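PDB 3ZOU: farnesyl pyrophosphate synthase from Pseudomonas aeruginosa, which catalyses the head-to-tail condensation of isopentenyl diphosphate with geranyl diphosphate to give farnesyl diphosphate, in a magnesium-dependent reaction. Local coordinates for residues A[209-214]-A[282-287]; A[51-56]-A[68-73]. One frame throughout, in Å; residues are numbered along the deposited sequence.

Contact 1. Residues A[209-214]-A[282-287]; sequences ERYAEA and DPLRQL
Y211 of helix 202-227 sets its phenol end against L284 and L287 of helix 282-293. Its OH gives a hydrogen bond to the backbone O of L284, 2.7 Å away. The C=O...OH angle is 114°, and the donor is tilted 25° from the carbonyl plane, so the hydroxyl meets this oxygen well to one side of the C=O direction. With CG anti to the backbone N (chi1 168°), the ring projects across the gap between helices whose nearest CA atoms, those of Y211 and L284, are still 8.6 Å apart. L284 passes the ring obliquely: its CB lies 3.7 Å from Y211 CZ and its CD2 comes to 3.8 Å from Y211 CE1, while its CD1 branch lies over one ring face. In the all-alpha polyprenyl synthetase fold this joins the C-terminal helix to the helical core, and L51 of helix 47-58 also packs on Y211. The hydroxyl is bordered by L287 as well, whose CD2 comes within 3.6 Å of Y211 OH. L287 thus touches the tyrosine and also lines the pocket of the bound benzoxazolone fragment. A270 of helix 256-273 covers Y211 further, and A54 of helix 47-58 packs on L284.

Contact 2. Residues A[51-56]-A[68-73]; sequences LAYAAC and AAACAV
The ring of Y53 supplies the flat group here, and the methyl of A70 meets its phenol end obliquely, neither squarely over the face nor at the rim. A70 CB is 3.7 Å from Y53 CZ and equally 3.7 Å from Y53 OH, so the methyl lies against the oxygen-bearing end of the ring. The CA–CB bond of Y53 does not aim at helix 67-85; with CG anti to the carbonyl carbon (chi1 -72°), the side chain runs out until its far end reaches A70. Y53 is also touched by C10 and R13 of helix 3-19 and by P63 and A66 of the loop between helices 47-58 and 67-85. The hydroxyl hydrogen-bonds to D67 OD1, which ties the polar end of the ring to the start of the second helix. These two consecutive helices of the polyprenyl synthetase fold form an antiparallel helical hairpin: the short segments run at 150° to each other, with their axes 8.9 Å apart at closest approach. The closest CA pair, A52 CA and A70 CA, is 5.6 Å apart, consistent with the alanines that face each other here. A52 points its methyl at the other helix, where its CB sits 4.1 Å from the backbone N of A70 and 4.3 Å from A69 CB. No hydrogen bond links the two segments, so their direct contact is apolar packing, all of it buried. Beyond it, A69 touches L192 and V73 touches S189, both on helix 171-196.

Overall arrangement
The two contacts follow in series along the chain: contact 2 pairs helices 47-58 and 67-85 early on, and contact 1 pairs helices 202-227 and 282-293 later. Their centres are 14 Å apart, yet they touch directly. The link is the 51-56 segment against 282-287: L284 CD2 lies 3.4 Å from A54 CB, and L287 CD2 lies 3.5 Å from L51 CD2. Helix 47-58 therefore packs against helix 67-85 and also against the C-terminal helix, joining early and late parts of the all-helical fold. Helix 3-19 touches residues of both contacts. The fragment pocket draws on helices 3-19, 47-58 and 282-293, including L50 and L287, so it adjoins the contact 1 side of this packing.

Contact 1. Residues A[209-214]-A[282-287]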
loop_
_atom_site.group_PDB
_atom_site.type_symbol
_atom_site.label_atom_id
_atom_site.label_comp_id
_atom_site.label_asym_id
_atom_site.label_seq_id
_atom_site.Cartn_x
_atom_site.Cartn_y
_atom_site.Cartn_z
ATOM N N GLU A 209 -0.989 -0.913 23.906
ATOM C CA GLU A 209 0.266 -1.303 23.233
ATOM C C GLU A 209 1.102 -2.362 23.980
ATOM O O GLU A 209 1.554 -3.329 23.378
ATOM C CB GLU A 209 1.082 -0.057 22.894
ATOM C CG GLU A 209 2.396 -0.416 22.237
ATOM C CD GLU A 209 3.201 0.839 21.926
ATOM O OE1 GLU A 209 2.880 1.528 20.927
ATOM O OE2 GLU A 209 4.105 1.157 22.713
ATOM N N ARG A 210 1.179 -2.236 25.314
ATOM C CA ARG A 210 1.832 -3.237 26.122
ATOM C C ARG A 210 1.128 -4.601 25.987
ATOM O O ARG A 210 1.796 -5.654 25.915
ATOM C CB ARG A 210 1.921 -2.777 27.579
ATOM C CG ARG A 210 2.909 -1.678 27.769
ATOM C CD ARG A 210 3.233 -1.570 29.287
ATOM N NE ARG A 210 2.119 -1.148 30.065
ATOM C CZ ARG A 210 1.658 0.107 30.130
ATOM N NH1 ARG A 210 2.204 1.119 29.448
ATOM N NH2 ARG A 210 0.612 0.375 30.880
ATOM N N TYR A 211 -0.193 -4.552 26.055
ATOM C CA TYR A 211 -0.994 -5.757 25.857
ATOM C C TYR A 211 -0.606 -6.431 24.565
ATOM O O TYR A 211 -0.434 -7.640 24.489
ATOM C CB TYR A 211 -2.499 -5.387 25.967
ATOM C CG TYR A 211 -3.422 -6.503 25.485
ATOM C CD1 TYR A 211 -3.744 -6.639 24.158
ATOM C CD2 TYR A 211 -3.855 -7.468 26.345
ATOM C CE1 TYR A 211 -4.528 -7.648 23.683
ATOM C CE2 TYR A 211 -4.645 -8.531 25.889
ATOM C CZ TYR A 211 -5.000 -8.620 24.562
ATOM O OH TYR A 211 -5.740 -9.669 24.095
ATOM N N ALA A 212 -0.648 -5.640 23.494
ATOM C CA ALA A 212 -0.457 -6.165 22.142
ATOM C C ALA A 212 0.941 -6.743 21.941
ATOM O O ALA A 212 1.109 -7.756 21.327
ATOM C CB ALA A 212 -0.728 -5.016 21.163
ATOM N N GLU A 213 1.949 -6.075 22.497
ATOM C CA GLU A 213 3.292 -6.599 22.476
ATOM C C GLU A 213 3.409 -7.959 23.105
ATOM O O GLU A 213 3.996 -8.879 22.570
ATOM C CB GLU A 213 4.256 -5.617 23.183
ATOM C CG GLU A 213 4.442 -4.288 22.492
ATOM C CD GLU A 213 5.141 -3.189 23.314
ATOM O OE1 GLU A 213 5.151 -3.235 24.559
ATOM O OE2 GLU A 213 5.632 -2.227 22.685
ATOM N N ALA A 214 2.780 -8.059 24.266
ATOM C CA ALA A 214 2.807 -9.313 25.003
ATOM C C ALA A 214 2.087 -10.446 24.316
ATOM O O ALA A 214 2.617 -11.572 24.203
ATOM C CB ALA A 214 2.315 -9.059 26.431
ATOM N N ASP A 282 -12.880 -7.521 28.800
ATOM C CA ASP A 282 -12.776 -8.935 29.012
ATOM C C ASP A 282 -12.431 -9.737 27.760
ATOM O O ASP A 282 -11.687 -10.715 27.862
ATOM C CB ASP A 282 -14.046 -9.486 29.700
ATOM C CG ASP A 282 -14.039 -9.240 31.190
ATOM O OD1 ASP A 282 -13.026 -8.826 31.785
ATOM O OD2 ASP A 282 -15.123 -9.497 31.781
ATOM N N PRO A 283 -12.947 -9.381 26.577
ATOM C CA PRO A 283 -12.583 -10.162 25.397
ATOM C C PRO A 283 -11.061 -10.199 25.192
ATOM O O PRO A 283 -10.539 -11.238 24.833
ATOM C CB PRO A 283 -13.309 -9.422 24.291
ATOM C CG PRO A 283 -14.591 -9.017 24.945
ATOM C CD PRO A 283 -14.159 -8.550 26.278
ATOM N N LEU A 284 -10.430 -9.067 25.409
ATOM C CA LEU A 284 -8.951 -9.006 25.330
ATOM C C LEU A 284 -8.278 -9.890 26.347
ATOM O O LEU A 284 -7.296 -10.598 26.111
ATOM C CB LEU A 284 -8.477 -7.590 25.457
ATOM C CG LEU A 284 -8.739 -6.584 24.319
ATOM C CD1 LEU A 284 -8.084 -5.253 24.612
ATOM C CD2 LEU A 284 -8.215 -7.101 22.998
ATOM N N ARG A 285 -8.825 -9.842 27.563
ATOM C CA ARG A 285 -8.265 -10.721 28.589
ATOM C C ARG A 285 -8.395 -12.200 28.236
ATOM O O ARG A 285 -7.480 -13.037 28.424
ATOM C CB ARG A 285 -8.937 -10.439 29.949
ATOM C CG ARG A 285 -8.698 -9.049 30.469
ATOM C CD ARG A 285 -9.507 -8.778 31.747
ATOM N NE ARG A 285 -9.189 -7.472 32.301
ATOM C CZ ARG A 285 -9.985 -6.428 32.400
ATOM N NH1 ARG A 285 -11.258 -6.497 32.077
ATOM N NH2 ARG A 285 -9.490 -5.306 32.845
ATOM N N GLN A 286 -9.593 -12.568 27.785
ATOM C CA GLN A 286 -9.883 -13.938 27.387
ATOM C C GLN A 286 -9.001 -14.431 26.226
ATOM O O GLN A 286 -8.608 -15.582 26.168
ATOM C CB GLN A 286 -11.376 -14.104 27.062
ATOM C CG GLN A 286 -12.251 -13.996 28.289
ATOM C CD GLN A 286 -13.729 -14.248 27.947
ATOM O OE1 GLN A 286 -14.042 -15.055 27.049
ATOM N NE2 GLN A 286 -14.621 -13.637 28.695
ATOM N N LEU A 287 -8.762 -13.542 25.280
ATOM C CA LEU A 287 -7.859 -13.861 24.191
ATOM C C LEU A 287 -6.450 -14.140 24.695
ATOM O O LEU A 287 -5.872 -15.104 24.267
ATOM C CB LEU A 287 -7.830 -12.702 23.161
ATOM C CG LEU A 287 -6.867 -12.987 22.004
ATOM C CD1 LEU A 287 -7.388 -14.083 21.110
ATOM C CD2 LEU A 287 -6.763 -11.680 21.229
#

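Contact 2. Residues A[51-56]-A[68-73]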
loop_
_atom_site.group_PDB
_atom_site.type_symbol
_atom_site.label_atom_id
_atom_site.label_comp_id
_atom_site.label_asym_id
_atom_site.label_seq_id
_atom_site.Cartn_x
_atom_site.Cartn_y
_atom_site.Cartn_z
ATOM N N LEU A 51 -9.041 -8.287 17.357
ATOM C CA LEU A 51 -8.296 -7.356 18.150
ATOM C C LEU A 51 -8.832 -5.940 17.994
ATOM O O LEU A 51 -8.877 -5.172 18.956
ATOM C CB LEU A 51 -6.794 -7.432 17.826
ATOM C CG LEU A 51 -6.070 -8.662 18.404
ATOM C CD1 LEU A 51 -4.711 -8.890 17.765
ATOM C CD2 LEU A 51 -5.955 -8.569 19.920
ATOM N N ALA A 52 -9.065 -5.517 16.740
ATOM C CA ALA A 52 -9.607 -4.150 16.489
ATOM C C ALA A 52 -10.966 -3.988 17.179
ATOM O O ALA A 52 -11.169 -3.000 17.844
ATOM C CB ALA A 52 -9.701 -3.891 14.995
ATOM N N TYR A 53 -11.854 -4.924 16.988
ATOM C CA TYR A 53 -13.189 -4.815 17.641
ATOM C C TYR A 53 -12.999 -4.809 19.149
ATOM O O TYR A 53 -13.624 -4.010 19.850
ATOM C CB TYR A 53 -14.074 -5.999 17.249
ATOM C CG TYR A 53 -14.541 -5.904 15.816
ATOM C CD1 TYR A 53 -15.215 -4.792 15.332
ATOM C CD2 TYR A 53 -14.370 -6.960 14.932
ATOM C CE1 TYR A 53 -15.677 -4.728 14.040
ATOM C CE2 TYR A 53 -14.779 -6.877 13.603
ATOM C CZ TYR A 53 -15.486 -5.772 13.179
ATOM O OH TYR A 53 -15.920 -5.659 11.840
ATOM N N ALA A 54 -12.143 -5.689 19.661
ATOM C CA ALA A 54 -12.051 -5.867 21.120
ATOM C C ALA A 54 -11.410 -4.632 21.709
ATOM O O ALA A 54 -11.755 -4.221 22.830
ATOM C CB ALA A 54 -11.322 -7.137 21.500
ATOM N N ALA A 55 -10.384 -4.039 21.060
ATOM C CA ALA A 55 -9.799 -2.833 21.581
ATOM C C ALA A 55 -10.816 -1.661 21.576
ATOM O O ALA A 55 -10.797 -0.827 22.500
ATOM C CB ALA A 55 -8.527 -2.467 20.766
ATOM N N CYS A 56 -11.598 -1.563 20.524
ATOM C CA CYS A 56 -12.601 -0.536 20.413
ATOM C C CYS A 56 -13.581 -0.724 21.614
ATOM O O CYS A 56 -13.809 0.267 22.343
ATOM C CB CYS A 56 -13.305 -0.671 19.106
ATOM S SG CYS A 56 -14.591 0.554 18.813
ATOM N N ALA A 68 -14.015 -0.494 9.607
ATOM C CA ALA A 68 -12.981 -0.179 8.575
ATOM C C ALA A 68 -11.602 -0.604 9.066
ATOM O O ALA A 68 -10.820 -1.181 8.301
ATOM C CB ALA A 68 -13.026 1.267 8.183
ATOM N N ALA A 69 -11.313 -0.341 10.330
ATOM C CA ALA A 69 -10.073 -0.811 10.971
ATOM C C ALA A 69 -9.879 -2.311 10.840
ATOM O O ALA A 69 -8.801 -2.756 10.418
ATOM C CB ALA A 69 -10.099 -0.461 12.442
ATOM N N ALA A 70 -10.920 -3.104 11.124
ATOM C CA ALA A 70 -10.918 -4.534 11.044
ATOM C C ALA A 70 -10.625 -4.964 9.599
ATOM O O ALA A 70 -9.792 -5.830 9.382
ATOM C CB ALA A 70 -12.277 -5.048 11.532
ATOM N N CYS A 71 -11.293 -4.329 8.650
ATOM C CA CYS A 71 -11.046 -4.676 7.255
ATOM C C CYS A 71 -9.618 -4.365 6.794
ATOM O O CYS A 71 -8.952 -5.201 6.221
ATOM C CB CYS A 71 -11.949 -3.939 6.349
ATOM S SG CYS A 71 -13.688 -4.489 6.353
ATOM N N ALA A 72 -9.161 -3.209 7.194
ATOM C CA ALA A 72 -7.804 -2.761 6.769
ATOM C C ALA A 72 -6.754 -3.686 7.291
ATOM O O ALA A 72 -5.846 -4.099 6.551
ATOM C CB ALA A 72 -7.545 -1.347 7.173
ATOM N N VAL A 73 -6.805 -4.050 8.580
ATOM C CA VAL A 73 -5.734 -4.914 9.083
ATOM C C VAL A 73 -5.799 -6.294 8.479
ATOM O O VAL A 73 -4.765 -6.906 8.251
ATOM C CB VAL A 73 -5.644 -4.954 10.633
ATOM C CG1 VAL A 73 -5.340 -3.536 11.113
ATOM C CG2 VAL A 73 -6.944 -5.478 11.269
#